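Local structure of bacteriophage virulence determinant (Salmonella enterica subsp. enterica serovar Typhimurium str. 14028S, 6GGR) at residues 148-159 with 200-211. The protein probably acts as a zinc-dependent protease of the PipA family, a phage-encoded virulence factor that cleaves NF-kappaB subunits in infected host cells. Residues are numbered along the deposited sequence; the frame is centred on the assembly and turned at random.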
ATOM      1  N   TYR B 148      -9.841  -3.604  -0.189  1.00 27.84           N
ATOM      2  CA  TYR B 148     -10.994  -3.153   0.548  1.00 35.56           C
ATOM      3  C   TYR B 148     -10.781  -2.009   1.533  1.00 29.10           C
ATOM      4  O   TYR B 148      -9.743  -1.810   1.995  1.00 25.30           O
ATOM      5  CB  TYR B 148     -11.674  -4.377   1.272  1.00 27.70           C
ATOM      6  CG  TYR B 148     -12.291  -5.428   0.322  1.00 25.20           C
ATOM      7  CD1 TYR B 148     -11.527  -6.400  -0.248  1.00 31.93           C
ATOM      8  CD2 TYR B 148     -13.623  -5.412  -0.006  1.00 25.96           C
ATOM      9  CE1 TYR B 148     -12.033  -7.316  -1.067  1.00 31.44           C
ATOM     10  CE2 TYR B 148     -14.169  -6.318  -0.817  1.00 29.73           C
ATOM     11  CZ  TYR B 148     -13.382  -7.306  -1.356  1.00 30.94           C
ATOM     12  OH  TYR B 148     -13.905  -8.191  -2.201  1.00 34.71           O
ATOM     13  N   TYR B 149     -11.829  -1.251   1.754  1.00 26.86           N
ATOM     14  CA  TYR B 149     -11.801  -0.256   2.813  1.00 27.42           C
ATOM     15  C   TYR B 149     -13.002  -0.468   3.724  1.00 27.15           C
ATOM     16  O   TYR B 149     -13.983  -1.122   3.358  1.00 24.80           O
ATOM     17  CB  TYR B 149     -11.783   1.181   2.252  1.00 31.65           C
ATOM     18  CG  TYR B 149     -13.046   1.646   1.546  1.00 31.00           C
ATOM     19  CD1 TYR B 149     -14.137   2.116   2.264  1.00 34.17           C
ATOM     20  CD2 TYR B 149     -13.128   1.651   0.159  1.00 25.96           C
ATOM     21  CE1 TYR B 149     -15.285   2.560   1.621  1.00 32.56           C
ATOM     22  CE2 TYR B 149     -14.273   2.092  -0.492  1.00 30.21           C
ATOM     23  CZ  TYR B 149     -15.343   2.546   0.243  1.00 32.86           C
ATOM     24  OH  TYR B 149     -16.474   2.980  -0.412  1.00 28.58           O
ATOM     25  N   GLU B 150     -12.915   0.086   4.928  1.00 29.11           N
ATOM     26  CA  GLU B 150     -13.929  -0.139   5.945  1.00 27.74           C
ATOM     27  C   GLU B 150     -15.030   0.910   5.844  1.00 36.05           C
ATOM     28  O   GLU B 150     -14.757   2.099   5.657  1.00 31.30           O
ATOM     29  CB  GLU B 150     -13.302  -0.108   7.336  1.00 31.88           C
ATOM     30  CG  GLU B 150     -14.185  -0.715   8.414  1.00 46.94           C
ATOM     31  CD  GLU B 150     -13.386  -1.238   9.592  1.00 62.29           C
ATOM     32  OE1 GLU B 150     -12.451  -0.537  10.037  1.00 67.43           O
ATOM     33  OE2 GLU B 150     -13.685  -2.353  10.065  1.00 66.56           O
ATOM     34  N   SER B 151     -16.278   0.456   5.962  1.00 34.40           N
ATOM     35  CA  SER B 151     -17.440   1.333   5.946  1.00 40.22           C
ATOM     36  C   SER B 151     -18.472   0.801   6.928  1.00 42.69           C
ATOM     37  O   SER B 151     -18.308  -0.272   7.515  1.00 35.51           O
ATOM     38  CB  SER B 151     -18.058   1.437   4.546  1.00 34.38           C
ATOM     39  OG  SER B 151     -18.892   0.322   4.279  1.00 37.70           O
ATOM     40  N   ASN B 152     -19.553   1.563   7.101  1.00 48.93           N
ATOM     41  CA  ASN B 152     -20.644   1.119   7.959  1.00 47.32           C
ATOM     42  C   ASN B 152     -21.454  -0.001   7.321  1.00 43.01           C
ATOM     43  O   ASN B 152     -22.186  -0.699   8.030  1.00 47.14           O
ATOM     44  CB  ASN B 152     -21.567   2.289   8.295  1.00 44.08           C
ATOM     45  CG  ASN B 152     -20.895   3.332   9.166  1.00 44.84           C
ATOM     46  OD1 ASN B 152     -20.110   3.002  10.055  1.00 49.22           O
ATOM     47  ND2 ASN B 152     -21.206   4.599   8.919  1.00 45.20           N
ATOM     48  N   ASP B 153     -21.345  -0.181   6.005  1.00 41.85           N
ATOM     49  CA  ASP B 153     -22.036  -1.249   5.294  1.00 46.61           C
ATOM     50  C   ASP B 153     -21.147  -2.465   5.081  1.00 44.53           C
ATOM     51  O   ASP B 153     -21.445  -3.300   4.220  1.00 43.89           O
ATOM     52  CB  ASP B 153     -22.548  -0.743   3.944  1.00 45.96           C
ATOM     53  CG  ASP B 153     -23.579   0.353   4.084  1.00 46.96           C
ATOM     54  OD1 ASP B 153     -24.224   0.442   5.149  1.00 60.25           O
ATOM     55  OD2 ASP B 153     -23.740   1.126   3.118  1.00 45.69           O
ATOM     56  N   GLY B 154     -20.064  -2.581   5.842  1.00 46.88           N
ATOM     57  CA  GLY B 154     -19.118  -3.652   5.652  1.00 40.63           C
ATOM     58  C   GLY B 154     -18.016  -3.275   4.685  1.00 36.41           C
ATOM     59  O   GLY B 154     -17.974  -2.163   4.146  1.00 30.69           O
ATOM     60  N   PRO B 155     -17.103  -4.209   4.436  1.00 40.26           N
ATOM     61  CA  PRO B 155     -15.962  -3.905   3.566  1.00 32.55           C
ATOM     62  C   PRO B 155     -16.413  -3.576   2.153  1.00 29.19           C
ATOM     63  O   PRO B 155     -17.241  -4.274   1.565  1.00 37.85           O
ATOM     64  CB  PRO B 155     -15.130  -5.191   3.612  1.00 35.96           C
ATOM     65  CG  PRO B 155     -16.103  -6.266   3.987  1.00 40.82           C
ATOM     66  CD  PRO B 155     -17.100  -5.609   4.896  1.00 33.80           C
ATOM     67  N   GLN B 156     -15.853  -2.497   1.612  1.00 28.06           N
ATOM     68  CA  GLN B 156     -16.139  -2.041   0.261  1.00 27.03           C
ATOM     69  C   GLN B 156     -14.888  -2.178  -0.590  1.00 29.69           C
ATOM     70  O   GLN B 156     -13.776  -1.926  -0.116  1.00 32.46           O
ATOM     71  CB  GLN B 156     -16.602  -0.578   0.260  1.00 25.81           C
ATOM     72  CG  GLN B 156     -17.772  -0.291   1.176  1.00 31.57           C
ATOM     73  CD  GLN B 156     -19.015  -1.051   0.779  1.00 35.55           C
ATOM     74  OE1 GLN B 156     -19.469  -0.964  -0.361  1.00 31.56           O
ATOM     75  NE2 GLN B 156     -19.570  -1.813   1.715  1.00 41.25           N
ATOM     76  N   GLN B 157     -15.073  -2.575  -1.844  1.00 33.70           N
ATOM     77  CA  GLN B 157     -13.958  -2.624  -2.779  1.00 34.19           C
ATOM     78  C   GLN B 157     -13.542  -1.216  -3.168  1.00 36.54           C
ATOM     79  O   GLN B 157     -14.387  -0.348  -3.407  1.00 23.75           O
ATOM     80  CB  GLN B 157     -14.336  -3.393  -4.044  1.00 37.45           C
ATOM     81  CG  GLN B 157     -14.706  -4.841  -3.835  1.00 39.72           C
ATOM     82  CD  GLN B 157     -14.675  -5.630  -5.130  1.00 38.08           C
ATOM     83  OE1 GLN B 157     -14.231  -5.130  -6.164  1.00 51.92           O
ATOM     84  NE2 GLN B 157     -15.145  -6.870  -5.081  1.00 41.80           N
ATOM     85  N   PHE B 158     -12.233  -0.987  -3.233  1.00 32.01           N
ATOM     86  CA  PHE B 158     -11.738   0.218  -3.882  1.00 32.42           C
ATOM     87  C   PHE B 158     -12.098   0.179  -5.361  1.00 35.81           C
ATOM     88  O   PHE B 158     -11.979  -0.860  -6.016  1.00 37.20           O
ATOM     89  CB  PHE B 158     -10.223   0.332  -3.729  1.00 32.06           C
ATOM     90  CG  PHE B 158      -9.775   0.922  -2.422  1.00 28.10           C
ATOM     91  CD1 PHE B 158      -9.926   2.271  -2.172  1.00 25.50           C
ATOM     92  CD2 PHE B 158      -9.162   0.133  -1.465  1.00 30.45           C
ATOM     93  CE1 PHE B 158      -9.501   2.822  -0.980  1.00 30.37           C
ATOM     94  CE2 PHE B 158      -8.731   0.679  -0.271  1.00 35.61           C
ATOM     95  CZ  PHE B 158      -8.903   2.030  -0.030  1.00 29.45           C
ATOM     96  N   ASP B 159     -12.545   1.313  -5.887  1.00 29.94           N
ATOM     97  CA  ASP B 159     -12.769   1.469  -7.316  1.00 28.24           C
ATOM     98  C   ASP B 159     -11.849   2.561  -7.851  1.00 32.26           C
ATOM     99  O   ASP B 159     -11.204   3.290  -7.095  1.00 37.18           O
ATOM    100  CB  ASP B 159     -14.240   1.791  -7.620  1.00 39.31           C
ATOM    101  CG  ASP B 159     -14.627   3.213  -7.247  1.00 38.19           C
ATOM    102  OD1 ASP B 159     -14.159   3.725  -6.207  1.00 35.46           O
ATOM    103  OD2 ASP B 159     -15.406   3.821  -8.009  1.00 46.69           O
ATOM    104  N   HIS B 200     -20.996   9.847  -6.371  1.00 37.57           N
ATOM    105  CA  HIS B 200     -20.487   8.489  -6.234  1.00 30.76           C
ATOM    106  C   HIS B 200     -21.229   7.766  -5.114  1.00 28.92           C
ATOM    107  O   HIS B 200     -21.301   8.257  -3.984  1.00 37.09           O
ATOM    108  CB  HIS B 200     -18.987   8.514  -5.958  1.00 38.67           C
ATOM    109  CG  HIS B 200     -18.282   7.253  -6.345  1.00 39.39           C
ATOM    110  ND1 HIS B 200     -18.233   6.148  -5.523  1.00 41.73           N
ATOM    111  CD2 HIS B 200     -17.605   6.918  -7.468  1.00 38.09           C
ATOM    112  CE1 HIS B 200     -17.550   5.187  -6.120  1.00 45.38           C
ATOM    113  NE2 HIS B 200     -17.157   5.630  -7.302  1.00 40.84           N
ATOM    114  N   THR B 201     -21.771   6.590  -5.432  1.00 28.62           N
ATOM    115  CA  THR B 201     -22.672   5.874  -4.532  1.00 39.94           C
ATOM    116  C   THR B 201     -21.950   5.146  -3.400  1.00 43.03           C
ATOM    117  O   THR B 201     -22.590   4.807  -2.397  1.00 39.41           O
ATOM    118  CB  THR B 201     -23.500   4.871  -5.347  1.00 60.82           C
ATOM    119  OG1 THR B 201     -24.289   5.578  -6.311  1.00 62.61           O
ATOM    120  CG2 THR B 201     -24.423   4.034  -4.458  1.00 83.53           C
ATOM    121  N   SER B 202     -20.653   4.897  -3.532  1.00 34.29           N
ATOM    122  CA  SER B 202     -19.957   4.055  -2.567  1.00 35.54           C
ATOM    123  C   SER B 202     -20.152   4.601  -1.154  1.00 40.61           C
ATOM    124  O   SER B 202     -20.156   5.822  -0.958  1.00 35.55           O
ATOM    125  CB  SER B 202     -18.464   3.982  -2.895  1.00 35.32           C
ATOM    126  OG  SER B 202     -17.820   5.225  -2.654  1.00 36.62           O
ATOM    127  N   PRO B 203     -20.318   3.739  -0.148  1.00 41.26           N
ATOM    128  CA  PRO B 203     -20.400   4.239   1.221  1.00 39.35           C
ATOM    129  C   PRO B 203     -19.110   4.923   1.609  1.00 37.79           C
ATOM    130  O   PRO B 203     -18.019   4.527   1.160  1.00 30.98           O
ATOM    131  CB  PRO B 203     -20.634   2.964   2.050  1.00 49.66           C
ATOM    132  CG  PRO B 203     -21.041   1.912   1.082  1.00 41.65           C
ATOM    133  CD  PRO B 203     -20.404   2.270  -0.210  1.00 39.94           C
ATOM    134  N   PRO B 204     -19.176   5.958   2.445  1.00 36.82           N
ATOM    135  CA  PRO B 204     -17.940   6.632   2.857  1.00 31.37           C
ATOM    136  C   PRO B 204     -17.062   5.732   3.711  1.00 34.85           C
ATOM    137  O   PRO B 204     -17.530   4.823   4.400  1.00 35.82           O
ATOM    138  CB  PRO B 204     -18.435   7.850   3.642  1.00 37.62           C
ATOM    139  CG  PRO B 204     -19.820   7.521   4.041  1.00 48.84           C
ATOM    140  CD  PRO B 204     -20.374   6.611   2.995  1.00 40.49           C
ATOM    141  N   ARG B 205     -15.763   6.008   3.657  1.00 31.22           N
ATOM    142  CA  ARG B 205     -14.755   5.206   4.340  1.00 36.80           C
ATOM    143  C   ARG B 205     -14.624   5.701   5.773  1.00 38.07           C
ATOM    144  O   ARG B 205     -14.152   6.816   6.010  1.00 33.25           O
ATOM    145  CB  ARG B 205     -13.431   5.308   3.591  1.00 38.04           C
ATOM    146  CG  ARG B 205     -12.296   4.474   4.146  1.00 38.46           C
ATOM    147  CD  ARG B 205     -11.066   4.699   3.293  1.00 35.15           C
ATOM    148  NE  ARG B 205      -9.945   3.840   3.649  1.00 31.36           N
ATOM    149  CZ  ARG B 205      -8.755   3.905   3.062  1.00 32.11           C
ATOM    150  NH1 ARG B 205      -8.539   4.789   2.089  1.00 30.40           N
ATOM    151  NH2 ARG B 205      -7.782   3.088   3.442  1.00 35.94           N
ATOM    152  N   ILE B 206     -15.029   4.866   6.735  1.00 37.50           N
ATOM    153  CA  ILE B 206     -15.082   5.281   8.134  1.00 36.55           C
ATOM    154  C   ILE B 206     -13.748   5.133   8.848  1.00 41.87           C
ATOM    155  O   ILE B 206     -13.576   5.703   9.936  1.00 41.78           O
ATOM    156  CB  ILE B 206     -16.159   4.491   8.905  1.00 49.02           C
ATOM    157  CG1 ILE B 206     -15.770   3.011   9.032  1.00 55.33           C
ATOM    158  CG2 ILE B 206     -17.511   4.640   8.215  1.00 46.71           C
ATOM    159  CD1 ILE B 206     -16.769   2.171   9.810  1.00 51.80           C
ATOM    160  N   ALA B 207     -12.800   4.388   8.280  1.00 45.88           N
ATOM    161  CA  ALA B 207     -11.500   4.195   8.904  1.00 47.76           C
ATOM    162  C   ALA B 207     -10.477   3.885   7.823  1.00 43.87           C
ATOM    163  O   ALA B 207     -10.803   3.289   6.792  1.00 39.72           O
ATOM    164  CB  ALA B 207     -11.535   3.066   9.938  1.00 50.53           C
ATOM    165  N   TYR B 208      -9.233   4.297   8.071  1.00 39.62           N
ATOM    166  CA  TYR B 208      -8.165   4.018   7.117  1.00 51.93           C
ATOM    167  C   TYR B 208      -7.761   2.548   7.160  1.00 44.47           C
ATOM    168  O   TYR B 208      -7.590   1.917   6.111  1.00 43.82           O
ATOM    169  CB  TYR B 208      -6.961   4.918   7.393  1.00 56.22           C
ATOM    170  CG  TYR B 208      -5.848   4.762   6.383  1.00 52.56           C
ATOM    171  CD1 TYR B 208      -5.910   5.398   5.150  1.00 43.40           C
ATOM    172  CD2 TYR B 208      -4.735   3.978   6.661  1.00 55.16           C
ATOM    173  CE1 TYR B 208      -4.899   5.259   4.222  1.00 46.48           C
ATOM    174  CE2 TYR B 208      -3.717   3.833   5.740  1.00 48.83           C
ATOM    175  CZ  TYR B 208      -3.803   4.476   4.522  1.00 51.87           C
ATOM    176  OH  TYR B 208      -2.797   4.340   3.595  1.00 50.20           O
ATOM    177  N   GLU B 209      -7.614   1.985   8.355  1.00 41.71           N
ATOM    178  CA  GLU B 209      -7.287   0.578   8.525  1.00 42.60           C
ATOM    179  C   GLU B 209      -8.483  -0.171   9.099  1.00 51.48           C
ATOM    180  O   GLU B 209      -9.411   0.424   9.654  1.00 67.38           O
ATOM    181  CB  GLU B 209      -6.061   0.408   9.432  1.00 55.67           C
ATOM    182  CG  GLU B 209      -4.746   0.260   8.661  1.00 56.84           C
ATOM    183  CD  GLU B 209      -3.599   1.052   9.264  1.00 78.60           C
ATOM    184  OE1 GLU B 209      -3.736   1.543  10.404  1.00 88.13           O
ATOM    185  OE2 GLU B 209      -2.555   1.186   8.590  1.00 86.04           O
ATOM    186  N   PHE B 210      -8.453  -1.492   8.947  1.00 55.91           N
ATOM    187  CA  PHE B 210      -9.540  -2.335   9.413  1.00 53.31           C
ATOM    188  C   PHE B 210      -9.482  -2.509  10.929  1.00 52.26           C
ATOM    189  O   PHE B 210      -8.490  -2.182  11.586  1.00 60.68           O
ATOM    190  CB  PHE B 210      -9.489  -3.706   8.736  1.00 66.51           C
ATOM    191  CG  PHE B 210      -9.990  -3.705   7.324  1.00 63.12           C
ATOM    192  CD1 PHE B 210     -11.328  -3.472   7.053  1.00 56.39           C
ATOM    193  CD2 PHE B 210      -9.127  -3.954   6.268  1.00 52.99           C
ATOM    194  CE1 PHE B 210     -11.797  -3.472   5.754  1.00 47.02           C
ATOM    195  CE2 PHE B 210      -9.591  -3.958   4.965  1.00 53.55           C
ATOM    196  CZ  PHE B 210     -10.929  -3.716   4.709  1.00 39.57           C
ATOM    197  N   SER B 211     -10.569  -3.041  11.481  1.00 68.73           N
ATOM    198  CA  SER B 211     -10.609  -3.439  12.883  1.00 84.28           C
ATOM    199  C   SER B 211     -11.690  -4.490  13.111  1.00 78.33           C
ATOM    200  O   SER B 211     -11.455  -5.684  12.927  1.00 74.62           O
ATOM    201  CB  SER B 211     -10.853  -2.228  13.785  1.00104.02           C
ATOM    202  OG  SER B 211      -9.637  -1.565  14.091  1.00113.80           O
TER
HETATM  203  O   HOH W   1      -8.470  -0.493   3.937  1.00 36.12           O
HETATM  204  O   HOH W   2     -10.315   1.115   5.122  1.00 32.71           O
HETATM  205  O   HOH W   3     -19.589   4.117   5.572  1.00 31.61           O
HETATM  206  O   HOH W   4     -15.027   3.499  -3.703  1.00 39.52           O
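H200 and D159 form the shortest polar link between 148-159 and 200-211: NE2 of H200 donates to OD2 of D159 over 2.6 Å, on the syn side of the carboxylate and close to the plane of the imidazole. The carboxylate's other oxygen, OD1, takes the backbone N of R162, so a single aspartate both caps helix 160-173 and holds the histidine. Three residues beyond H200, the carbonyl O of P203 accepts the OH of Y149 (2.7 Å), within the carbonyl plane, and the P203 ring crosses the side chain of Q156 at about a right angle. CG of Y149 lies between the backbone N and carbonyl carbon (chi1 68°), bringing the ring alongside the aliphatic part of R205, whose CB and CG approach CD1 obliquely, while CB of Q156 rests on one ring face.

R205 runs fully extended from CG to NE, and CZ of F158 meets one face of its guanidinium, the two planes standing 83° apart. NH2 donates to O of Y208 (2.9 Å) and also to the backbone of a chain of another protein. A water accepts from NE of R205 and from N of E150 (2.8 Å from the latter), tying the arginine to the opposite backbone. There O of E150 accepts N of I206 (3.0 Å), and I206 reaches with CD1 to OD1 of N152. Farther out, CZ of F210 packs against CB of Y148 (3.6 Å).

The arrangement exemplifies a C-terminal tail packed along a beta hairpin beside zinc-binding residues. After helix 186-197 the tail crosses the two-stranded hairpin of 148-149 and 156-157, which leads through F158 and the N-cap D159 into helix 160-173; R205 lies against V188 of helix 186-197 and H166, a zinc-binding residue of helix 160-173, although no zinc is bound to this chain here.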